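Local coordinates for 3-isopropylmalate dehydratase small subunit (Campylobacter jejuni, PDB 3Q3W), which catalyses, as the small subunit of isopropylmalate isomerase, the interconversion of 2-isopropylmalate and 3-isopropylmalate by way of 2-isopropylmaleate, at residues A[22-32]-A[41-49]. Numbering follows the deposited sequence.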
ATOM      1  N   ILE A  22      -5.813   9.623  -2.510  1.00 37.67           N
ATOM      2  CA  ILE A  22      -4.853   9.161  -3.527  1.00 35.83           C
ATOM      3  C   ILE A  22      -5.687   8.347  -4.532  1.00 35.29           C
ATOM      4  O   ILE A  22      -6.366   7.390  -4.172  1.00 36.56           O
ATOM      5  CB  ILE A  22      -3.658   8.384  -2.941  1.00 34.59           C
ATOM      6  CG1 ILE A  22      -2.667   9.364  -2.311  1.00 35.33           C
ATOM      7  CG2 ILE A  22      -2.897   7.560  -4.023  1.00 33.66           C
ATOM      8  CD1 ILE A  22      -1.889   8.805  -1.124  1.00 35.72           C
ATOM      9  N   ASP A  23      -5.703   8.809  -5.768  1.00 33.86           N
ATOM     10  CA  ASP A  23      -6.530   8.211  -6.776  1.00 33.78           C
ATOM     11  C   ASP A  23      -5.762   7.278  -7.739  1.00 31.43           C
ATOM     12  O   ASP A  23      -4.533   7.226  -7.753  1.00 29.48           O
ATOM     13  CB  ASP A  23      -7.327   9.309  -7.498  1.00 35.51           C
ATOM     14  CG  ASP A  23      -6.468  10.215  -8.327  1.00 36.91           C
ATOM     15  OD1 ASP A  23      -5.512   9.716  -8.943  1.00 38.73           O
ATOM     16  OD2 ASP A  23      -6.768  11.438  -8.411  1.00 42.74           O
ATOM     17  N   THR A  24      -6.528   6.555  -8.546  1.00 31.52           N
ATOM     18  CA  THR A  24      -6.025   5.474  -9.342  1.00 30.51           C
ATOM     19  C   THR A  24      -5.036   6.029 -10.355  1.00 30.18           C
ATOM     20  O   THR A  24      -4.060   5.365 -10.671  1.00 29.36           O
ATOM     21  CB  THR A  24      -7.201   4.625  -9.977  1.00 31.12           C
ATOM     22  OG1 THR A  24      -8.166   5.498 -10.579  1.00 31.25           O
ATOM     23  CG2 THR A  24      -7.908   3.791  -8.922  1.00 30.27           C
ATOM     24  N   ASP A  25      -5.236   7.260 -10.813  1.00 30.80           N
ATOM     25  CA  ASP A  25      -4.256   7.911 -11.694  1.00 31.93           C
ATOM     26  C   ASP A  25      -2.944   8.312 -11.034  1.00 31.01           C
ATOM     27  O   ASP A  25      -1.900   8.370 -11.695  1.00 31.27           O
ATOM     28  CB  ASP A  25      -4.806   9.179 -12.330  1.00 33.91           C
ATOM     29  CG  ASP A  25      -5.886   8.910 -13.315  1.00 38.04           C
ATOM     30  OD1 ASP A  25      -5.594   8.289 -14.374  1.00 39.75           O
ATOM     31  OD2 ASP A  25      -7.025   9.346 -13.030  1.00 44.44           O
ATOM     32  N   GLN A  26      -2.995   8.649  -9.760  1.00 30.82           N
ATOM     33  CA  GLN A  26      -1.779   8.876  -9.007  1.00 30.20           C
ATOM     34  C   GLN A  26      -1.061   7.568  -8.803  1.00 27.29           C
ATOM     35  O   GLN A  26       0.147   7.529  -8.869  1.00 27.73           O
ATOM     36  CB  GLN A  26      -2.080   9.552  -7.682  1.00 30.83           C
ATOM     37  CG  GLN A  26      -2.732  10.908  -7.850  1.00 35.13           C
ATOM     38  CD  GLN A  26      -2.887  11.597  -6.522  1.00 37.94           C
ATOM     39  OE1 GLN A  26      -3.939  11.589  -5.910  1.00 40.06           O
ATOM     40  NE2 GLN A  26      -1.826  12.152  -6.056  1.00 39.33           N
ATOM     41  N   ILE A  27      -1.798   6.512  -8.519  1.00 26.29           N
ATOM     42  CA  ILE A  27      -1.190   5.186  -8.330  1.00 24.73           C
ATOM     43  C   ILE A  27      -0.497   4.719  -9.630  1.00 23.63           C
ATOM     44  O   ILE A  27       0.641   4.304  -9.611  1.00 21.83           O
ATOM     45  CB  ILE A  27      -2.210   4.128  -7.811  1.00 25.29           C
ATOM     46  CG1 ILE A  27      -2.729   4.525  -6.420  1.00 25.62           C
ATOM     47  CG2 ILE A  27      -1.535   2.730  -7.650  1.00 21.21           C
ATOM     48  CD1 ILE A  27      -3.992   3.784  -5.964  1.00 23.89           C
ATOM     49  N   ILE A  28      -1.192   4.829 -10.763  1.00 23.40           N
ATOM     50  CA  ILE A  28      -0.612   4.430 -12.036  1.00 23.20           C
ATOM     51  C   ILE A  28      -1.394   5.084 -13.149  1.00 24.86           C
ATOM     52  O   ILE A  28      -2.597   4.821 -13.308  1.00 25.53           O
ATOM     53  CB  ILE A  28      -0.566   2.852 -12.231  1.00 22.97           C
ATOM     54  CG1 ILE A  28       0.038   2.494 -13.598  1.00 22.45           C
ATOM     55  CG2 ILE A  28      -1.933   2.194 -11.932  1.00 21.28           C
ATOM     56  CD1 ILE A  28       0.614   1.060 -13.707  1.00 22.66           C
ATOM     57  N   PRO A  29      -0.712   5.934 -13.907  1.00 25.26           N
ATOM     58  CA  PRO A  29      -1.352   6.705 -14.933  1.00 26.35           C
ATOM     59  C   PRO A  29      -1.795   5.841 -16.136  1.00 26.59           C
ATOM     60  O   PRO A  29      -1.323   4.714 -16.312  1.00 26.49           O
ATOM     61  CB  PRO A  29      -0.258   7.693 -15.341  1.00 25.55           C
ATOM     62  CG  PRO A  29       0.650   7.743 -14.238  1.00 26.97           C
ATOM     63  CD  PRO A  29       0.651   6.421 -13.634  1.00 24.51           C
ATOM     64  N   LYS A  30      -2.681   6.410 -16.935  1.00 27.98           N
ATOM     65  CA  LYS A  30      -3.396   5.703 -17.992  1.00 29.95           C
ATOM     66  C   LYS A  30      -2.497   5.222 -19.124  1.00 29.47           C
ATOM     67  O   LYS A  30      -2.823   4.239 -19.758  1.00 31.13           O
ATOM     68  CB  LYS A  30      -4.490   6.577 -18.601  1.00 32.38           C
ATOM     69  CG  LYS A  30      -5.628   6.958 -17.665  1.00 35.66           C
ATOM     70  CD  LYS A  30      -6.493   8.018 -18.371  1.00 43.13           C
ATOM     71  CE  LYS A  30      -7.852   8.279 -17.695  1.00 46.66           C
ATOM     72  NZ  LYS A  30      -8.623   7.036 -17.447  1.00 46.17           N
ATOM     73  N   GLN A  31      -1.401   5.922 -19.396  1.00 28.42           N
ATOM     74  CA  GLN A  31      -0.439   5.502 -20.428  1.00 29.08           C
ATOM     75  C   GLN A  31       0.287   4.134 -20.200  1.00 27.31           C
ATOM     76  O   GLN A  31       0.839   3.554 -21.132  1.00 25.93           O
ATOM     77  CB  GLN A  31       0.610   6.608 -20.705  1.00 30.31           C
ATOM     78  CG  GLN A  31       1.557   6.965 -19.589  1.00 30.79           C
ATOM     79  CD  GLN A  31       1.085   8.130 -18.727  1.00 33.42           C
ATOM     80  OE1 GLN A  31      -0.102   8.288 -18.520  1.00 35.61           O
ATOM     81  NE2 GLN A  31       2.017   8.923 -18.193  1.00 28.95           N
ATOM     82  N   PHE A  32       0.198   3.598 -18.996  1.00 25.28           N
ATOM     83  CA  PHE A  32       0.859   2.319 -18.656  1.00 24.85           C
ATOM     84  C   PHE A  32      -0.079   1.137 -18.479  1.00 24.27           C
ATOM     85  O   PHE A  32       0.331   0.098 -17.957  1.00 25.35           O
ATOM     86  CB  PHE A  32       1.609   2.499 -17.341  1.00 22.88           C
ATOM     87  CG  PHE A  32       2.626   3.614 -17.387  1.00 24.62           C
ATOM     88  CD1 PHE A  32       3.671   3.574 -18.271  1.00 27.53           C
ATOM     89  CD2 PHE A  32       2.499   4.720 -16.584  1.00 24.23           C
ATOM     90  CE1 PHE A  32       4.617   4.636 -18.321  1.00 29.78           C
ATOM     91  CE2 PHE A  32       3.427   5.763 -16.639  1.00 23.95           C
ATOM     92  CZ  PHE A  32       4.459   5.728 -17.497  1.00 23.96           C
ATOM     93  N   PHE A  41       4.520  -3.599 -13.216  1.00 25.25           N
ATOM     94  CA  PHE A  41       4.125  -2.228 -13.280  1.00 22.30           C
ATOM     95  C   PHE A  41       4.776  -1.421 -12.171  1.00 18.71           C
ATOM     96  O   PHE A  41       4.438  -0.272 -11.965  1.00 17.95           O
ATOM     97  CB  PHE A  41       2.600  -2.140 -13.226  1.00 22.67           C
ATOM     98  CG  PHE A  41       1.918  -2.886 -14.379  1.00 22.40           C
ATOM     99  CD1 PHE A  41       1.742  -2.270 -15.586  1.00 26.63           C
ATOM    100  CD2 PHE A  41       1.542  -4.213 -14.253  1.00 24.71           C
ATOM    101  CE1 PHE A  41       1.165  -2.947 -16.679  1.00 24.21           C
ATOM    102  CE2 PHE A  41       0.967  -4.885 -15.351  1.00 26.45           C
ATOM    103  CZ  PHE A  41       0.795  -4.240 -16.545  1.00 28.38           C
ATOM    104  N   GLY A  42       5.689  -2.020 -11.425  1.00 18.56           N
ATOM    105  CA  GLY A  42       6.192  -1.327 -10.243  1.00 19.19           C
ATOM    106  C   GLY A  42       6.913  -0.037 -10.562  1.00 18.37           C
ATOM    107  O   GLY A  42       6.898   0.897  -9.793  1.00 19.36           O
ATOM    108  N   LYS A  43       7.614  -0.001 -11.675  1.00 19.28           N
ATOM    109  CA  LYS A  43       8.349   1.213 -12.060  1.00 20.86           C
ATOM    110  C   LYS A  43       7.452   2.423 -12.281  1.00 20.10           C
ATOM    111  O   LYS A  43       7.913   3.577 -12.172  1.00 20.76           O
ATOM    112  CB  LYS A  43       9.212   0.942 -13.286  1.00 21.99           C
ATOM    113  CG  LYS A  43      10.080   2.073 -13.736  1.00 27.73           C
ATOM    114  CD  LYS A  43      10.977   1.657 -14.967  1.00 33.61           C
ATOM    115  CE  LYS A  43      11.963   2.805 -15.325  1.00 37.12           C
ATOM    116  NZ  LYS A  43      13.102   2.357 -16.208  1.00 41.99           N
ATOM    117  N   HIS A  44       6.177   2.172 -12.580  1.00 20.91           N
ATOM    118  CA  HIS A  44       5.223   3.236 -12.851  1.00 20.40           C
ATOM    119  C   HIS A  44       4.425   3.642 -11.640  1.00 19.62           C
ATOM    120  O   HIS A  44       3.639   4.542 -11.700  1.00 20.09           O
ATOM    121  CB  HIS A  44       4.282   2.749 -13.926  1.00 21.94           C
ATOM    122  CG  HIS A  44       4.990   2.170 -15.086  1.00 23.54           C
ATOM    123  ND1 HIS A  44       6.085   2.780 -15.663  1.00 21.43           N
ATOM    124  CD2 HIS A  44       4.791   1.017 -15.766  1.00 23.64           C
ATOM    125  CE1 HIS A  44       6.510   2.035 -16.668  1.00 23.45           C
ATOM    126  NE2 HIS A  44       5.753   0.959 -16.741  1.00 23.71           N
ATOM    127  N   LEU A  45       4.627   2.981 -10.511  1.00 19.64           N
ATOM    128  CA  LEU A  45       3.865   3.320  -9.368  1.00 18.61           C
ATOM    129  C   LEU A  45       4.150   4.756  -8.981  1.00 19.57           C
ATOM    130  O   LEU A  45       5.306   5.153  -8.883  1.00 18.30           O
ATOM    131  CB  LEU A  45       4.242   2.389  -8.207  1.00 16.21           C
ATOM    132  CG  LEU A  45       3.566   2.690  -6.890  1.00 19.61           C
ATOM    133  CD1 LEU A  45       2.077   2.344  -6.936  1.00 17.51           C
ATOM    134  CD2 LEU A  45       4.303   1.897  -5.791  1.00 17.34           C
ATOM    135  N   PHE A  46       3.088   5.469  -8.647  1.00 21.04           N
ATOM    136  CA  PHE A  46       3.143   6.856  -8.204  1.00 22.47           C
ATOM    137  C   PHE A  46       3.889   7.787  -9.154  1.00 22.84           C
ATOM    138  O   PHE A  46       4.448   8.806  -8.750  1.00 23.89           O
ATOM    139  CB  PHE A  46       3.674   6.948  -6.749  1.00 21.72           C
ATOM    140  CG  PHE A  46       2.745   6.374  -5.741  1.00 21.16           C
ATOM    141  CD1 PHE A  46       1.447   6.818  -5.653  1.00 24.05           C
ATOM    142  CD2 PHE A  46       3.178   5.416  -4.836  1.00 24.77           C
ATOM    143  CE1 PHE A  46       0.546   6.281  -4.684  1.00 25.42           C
ATOM    144  CE2 PHE A  46       2.305   4.889  -3.894  1.00 22.62           C
ATOM    145  CZ  PHE A  46       0.988   5.353  -3.807  1.00 21.93           C
ATOM    146  N   HIS A  47       3.809   7.478 -10.432  1.00 23.67           N
ATOM    147  CA  HIS A  47       4.601   8.154 -11.462  1.00 25.10           C
ATOM    148  C   HIS A  47       4.663   9.675 -11.354  1.00 26.06           C
ATOM    149  O   HIS A  47       5.750  10.256 -11.391  1.00 27.44           O
ATOM    150  CB  HIS A  47       4.031   7.774 -12.828  1.00 24.91           C
ATOM    151  CG  HIS A  47       4.684   8.457 -13.968  1.00 27.58           C
ATOM    152  ND1 HIS A  47       4.306   9.708 -14.406  1.00 30.40           N
ATOM    153  CD2 HIS A  47       5.699   8.067 -14.771  1.00 29.93           C
ATOM    154  CE1 HIS A  47       5.027  10.035 -15.464  1.00 29.34           C
ATOM    155  NE2 HIS A  47       5.873   9.056 -15.711  1.00 29.74           N
ATOM    156  N   ASP A  48       3.499  10.309 -11.235  1.00 28.10           N
ATOM    157  CA  ASP A  48       3.402  11.764 -11.298  1.00 29.61           C
ATOM    158  C   ASP A  48       3.910  12.420 -10.022  1.00 30.01           C
ATOM    159  O   ASP A  48       4.421  13.549 -10.046  1.00 28.66           O
ATOM    160  CB  ASP A  48       1.966  12.185 -11.549  1.00 31.42           C
ATOM    161  CG  ASP A  48       1.404  11.588 -12.840  1.00 32.88           C
ATOM    162  OD1 ASP A  48       2.180  11.281 -13.780  1.00 30.68           O
ATOM    163  OD2 ASP A  48       0.183  11.409 -12.887  1.00 35.23           O
ATOM    164  N   LEU A  49       3.814  11.691  -8.916  1.00 28.93           N
ATOM    165  CA  LEU A  49       4.469  12.122  -7.656  1.00 28.66           C
ATOM    166  C   LEU A  49       5.985  11.767  -7.582  1.00 27.17           C
ATOM    167  O   LEU A  49       6.770  12.403  -6.828  1.00 26.00           O
ATOM    168  CB  LEU A  49       3.730  11.467  -6.481  1.00 28.37           C
ATOM    169  CG  LEU A  49       2.217  11.731  -6.445  1.00 31.16           C
ATOM    170  CD1 LEU A  49       1.495  10.688  -5.561  1.00 34.06           C
ATOM    171  CD2 LEU A  49       1.919  13.137  -5.959  1.00 34.30           C
TER
HETATM  172  O   HOH W   1       0.985   8.811 -11.170  1.00 18.52           O
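Phe-32 and His-44 each swing CG opposite their own carbonyl carbon (chi1 -58° and -49°), which brings the two rings together as an offset stack. Their centroids are 3.8 Å apart and the planes within 5° of parallel. Phe-32 CD1 sits over the middle of the imidazole. His-47 has its CG anti to the backbone N instead, which carries its ring to the far end of Phe-32, where His-47 CD2 lies 3.7 Å from Phe-32 CE2 at an oblique tilt and completes an aromatic cluster. The His-47 ring is steadied by its ND1, which donates to Asp-48 OD1 at 2.7 Å, close to its own ring plane but tilted out of the carboxylate plane on the anti side; Pro-29 CG packs against His-47 CB.

Deeper in, the backbones join directly. Phe-46, the third residue of the type II turn from His-44 to His-47, donates its N to Ile-27 O at 2.9 Å, from above the carbonyl plane, and Phe-46 CA makes a CA-H...O contact of 3.1 Å with Gln-26 O. A water ties the end of helix 24-27 to the start of helix 47-50, donating to Asp-25 O and Gln-26 O and accepting from Asp-48 N. Ile-22 CG2 meets the edge of the Phe-46 ring at CE1, while Ile-27 CG2 touches Leu-45 CD1.

His-44 ND1 is hydrogen-bonded to Glu-56, and Asp-25 forms a salt bridge with Arg-88. Within the aconitase C-terminal domain, Ile-27 and Leu-45 pack on helix 90-98, while Ile-22 and Phe-46 rest on strand 73-78 of the mixed sheet.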